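Local coordinates for endoglucanase (Ruminococcus champanellensis, PDB 6WQV), which probably hydrolyses internal beta-1,4 linkages of cellulose and related plant polysaccharides, as a broad-specificity endoglucanase of glycoside hydrolase family 5, at residues A[116-121]-A[160-165]. Numbering follows the deposited sequence.
Sequences LNIHHE and EGMNQP. Unlike the reference sequence in segment 160-165: Gln-164 (reference Glu). With GLC (alpha-D-glucopyranose), chain E; BGC (beta-D-glucopyranose), chain B.
His-119 and Asn-163 stack just beyond the C-terminal ends of strands 113-117 and 157-160, neighbours in the eight-stranded parallel barrel of this family 5 (TIM-barrel) enzyme, where the glycan binds. The amide of Asn-163 lies across one face of the imidazole, the two planes 23° apart, with ND2 3.2 Å from His-119 CE1 and displaced toward the rim of the ring. Asn-163 CG is anti to its backbone N (chi1 -180°), which carries the amide past the ring to the sugar: ND2 donates to O2 of the alpha-glucose at 2.9 Å, while OD1 accepts from Arg-75. His-119 NE2 shares a nearly straight 3.0 Å hydrogen bond with O3 of the same glucose. At the other ring nitrogen, ND1, Asn-117 ND2 donates in the ring plane, fixing the ring's rotation; Asn-117 OD1 is held by Val-78 N. An alanine in place of His-119 would probably leave the glucose O3 without this partner and the Asn-163 amide without the ring it stacks on. Glu-160 N bonds to Leu-116 O, and inside the barrel Glu-160 runs beside Asn-117 to a salt bridge with Arg-75. On the outer side, under helix 129-149, packing is tight: Ile-118 CG1 lies 3.2 Å from Gly-161 O. From His-119 onward no direct hydrogen bond joins the backbones; three waters bridge the segments around His-119 O, one reaching Gln-164 N. A second accepts from Asn-163 N at 2.8 Å and donates to His-119 O at 2.9 Å.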
loop_
_atom_site.group_PDB
_atom_site.type_symbol
_atom_site.label_atom_id
_atom_site.label_comp_id
_atom_site.label_asym_id
_atom_site.label_seq_id
_atom_site.Cartn_x
_atom_site.Cartn_y
_atom_site.Cartn_z
ATOM N N LEU A 116 4.533 -4.138 -4.577
ATOM C CA LEU A 116 5.286 -4.764 -3.498
ATOM C C LEU A 116 5.956 -3.668 -2.681
ATOM O O LEU A 116 6.631 -2.804 -3.253
ATOM C CB LEU A 116 6.353 -5.681 -4.101
ATOM C CG LEU A 116 7.323 -6.347 -3.126
ATOM C CD1 LEU A 116 6.537 -7.284 -2.224
ATOM C CD2 LEU A 116 8.416 -7.085 -3.854
ATOM N N ASN A 117 5.787 -3.705 -1.355
ATOM C CA ASN A 117 6.287 -2.638 -0.482
ATOM C C ASN A 117 7.124 -3.197 0.668
ATOM O O ASN A 117 7.423 -4.391 0.742
ATOM C CB ASN A 117 5.138 -1.751 0.027
ATOM C CG ASN A 117 4.366 -2.365 1.190
ATOM O OD1 ASN A 117 4.706 -3.429 1.699
ATOM N ND2 ASN A 117 3.311 -1.670 1.623
ATOM N N ILE A 118 7.561 -2.280 1.541
ATOM C CA ILE A 118 7.879 -2.575 2.934
ATOM C C ILE A 118 6.775 -1.937 3.775
ATOM O O ILE A 118 6.298 -0.841 3.451
ATOM C CB ILE A 118 9.289 -2.122 3.364
ATOM C CG1 ILE A 118 9.410 -0.606 3.537
ATOM C CG2 ILE A 118 10.347 -2.591 2.364
ATOM C CD1 ILE A 118 10.819 -0.155 3.942
ATOM N N HIS A 119 6.329 -2.639 4.825
ATOM C CA HIS A 119 5.069 -2.281 5.462
ATOM C C HIS A 119 5.293 -1.888 6.915
ATOM O O HIS A 119 5.620 -0.725 7.192
ATOM C CB HIS A 119 4.009 -3.368 5.226
ATOM C CG HIS A 119 2.602 -2.872 5.344
ATOM N ND1 HIS A 119 1.952 -2.230 4.308
ATOM C CD2 HIS A 119 1.721 -2.917 6.370
ATOM C CE1 HIS A 119 0.731 -1.910 4.694
ATOM N NE2 HIS A 119 0.566 -2.318 5.941
ATOM N N HIS A 120 5.077 -2.783 7.877
ATOM C CA HIS A 120 5.161 -2.407 9.289
ATOM C C HIS A 120 6.612 -2.463 9.775
ATOM O O HIS A 120 7.015 -3.331 10.555
ATOM C CB HIS A 120 4.277 -3.302 10.145
ATOM C CG HIS A 120 2.810 -3.158 9.890
ATOM N ND1 HIS A 120 2.179 -1.936 9.810
ATOM C CD2 HIS A 120 1.838 -4.094 9.745
ATOM C CE1 HIS A 120 0.887 -2.119 9.609
ATOM N NE2 HIS A 120 0.653 -3.422 9.567
ATOM N N GLU A 121 7.393 -1.478 9.327
ATOM C CA GLU A 121 8.809 -1.361 9.648
ATOM C C GLU A 121 9.078 -0.295 10.701
ATOM O O GLU A 121 10.239 0.023 10.967
ATOM C CB GLU A 121 9.598 -1.010 8.386
ATOM C CG GLU A 121 9.424 -2.004 7.242
ATOM C CD GLU A 121 9.905 -3.412 7.576
ATOM O OE1 GLU A 121 11.033 -3.617 8.061
ATOM O OE2 GLU A 121 9.132 -4.356 7.325
ATOM N N GLU A 160 6.938 -0.034 -3.979
ATOM C CA GLU A 160 6.529 1.054 -3.093
ATOM C C GLU A 160 7.489 1.101 -1.907
ATOM O O GLU A 160 7.598 0.132 -1.149
ATOM C CB GLU A 160 5.085 0.863 -2.598
ATOM C CG GLU A 160 4.709 1.930 -1.593
ATOM C CD GLU A 160 3.261 1.920 -1.212
ATOM O OE1 GLU A 160 2.729 0.826 -0.949
ATOM O OE2 GLU A 160 2.665 3.017 -1.173
ATOM N N GLY A 161 8.179 2.239 -1.736
ATOM C CA GLY A 161 9.362 2.259 -0.879
ATOM C C GLY A 161 9.094 2.166 0.613
ATOM O O GLY A 161 9.935 1.655 1.362
ATOM N N MET A 162 7.953 2.686 1.068
ATOM C CA MET A 162 7.564 2.673 2.469
ATOM C C MET A 162 6.044 2.693 2.508
ATOM O O MET A 162 5.387 2.968 1.500
ATOM C CB MET A 162 8.072 3.904 3.225
ATOM C CG MET A 162 9.573 4.030 3.299
ATOM S SD MET A 162 10.060 5.504 4.190
ATOM C CE MET A 162 9.777 6.763 2.957
ATOM N N ASN A 163 5.485 2.437 3.688
ATOM C CA ASN A 163 4.035 2.415 3.848
ATOM C C ASN A 163 3.504 3.689 4.491
ATOM O O ASN A 163 2.961 4.552 3.795
ATOM C CB ASN A 163 3.612 1.189 4.650
ATOM C CG ASN A 163 2.116 1.100 4.841
ATOM O OD1 ASN A 163 1.355 1.277 3.892
ATOM N ND2 ASN A 163 1.693 0.848 6.075
ATOM N N GLN A 164 3.640 3.802 5.809
ATOM C CA GLN A 164 3.124 4.942 6.569
ATOM C C GLN A 164 4.186 5.453 7.532
ATOM O O GLN A 164 4.008 5.413 8.751
ATOM C CB GLN A 164 1.861 4.555 7.333
ATOM C CG GLN A 164 0.649 4.423 6.472
ATOM C CD GLN A 164 -0.614 4.321 7.286
ATOM O OE1 GLN A 164 -0.711 3.509 8.208
ATOM N NE2 GLN A 164 -1.587 5.172 6.973
ATOM N N PRO A 165 5.313 5.939 7.011
ATOM C CA PRO A 165 6.360 6.460 7.901
ATOM C C PRO A 165 5.820 7.597 8.758
ATOM O O PRO A 165 5.133 8.496 8.267
ATOM C CB PRO A 165 7.438 6.944 6.926
ATOM C CG PRO A 165 6.678 7.280 5.669
ATOM C CD PRO A 165 5.596 6.216 5.594
HETATM C C1 GLC E . -2.975 1.684 7.302
HETATM C C2 GLC E . -2.122 0.430 7.296
HETATM C C3 GLC E . -2.764 -0.887 7.383
HETATM C C4 GLC E . -3.854 -0.881 8.428
HETATM C C5 GLC E . -4.872 0.143 7.985
HETATM C C6 GLC E . -6.161 0.147 8.790
HETATM O O1 GLC E . -3.364 2.177 6.088
HETATM O O2 GLC E . -1.227 0.535 6.147
HETATM O O3 GLC E . -1.713 -1.854 7.756
HETATM O O4 GLC E . -4.410 -2.195 8.534
HETATM O O5 GLC E . -4.267 1.493 8.094
HETATM O O6 GLC E . -5.937 0.484 10.089
HETATM C C2 BGC B . -5.497 -3.739 9.957
HETATM C C3 BGC B . -5.600 -4.203 11.374
HETATM C C4 BGC B . -4.251 -4.461 11.995
HETATM C C5 BGC B . -3.351 -3.250 11.876
HETATM C C6 BGC B . -1.937 -3.454 12.319
HETATM C C1 BGC B . -4.596 -2.517 9.835
HETATM O O2 BGC B . -6.808 -3.422 9.429
HETATM O O3 BGC B . -6.406 -5.435 11.405
HETATM O O4 BGC B . -4.404 -4.700 13.444
HETATM O O5 BGC B . -3.274 -2.835 10.448
HETATM O O6 BGC B . -1.255 -2.195 12.345
HETATM O O HOH W 1 4.960 2.301 7.958
HETATM O O HOH W 2 6.976 1.441 5.799
HETATM O O HOH W 3 2.841 0.647 8.799
#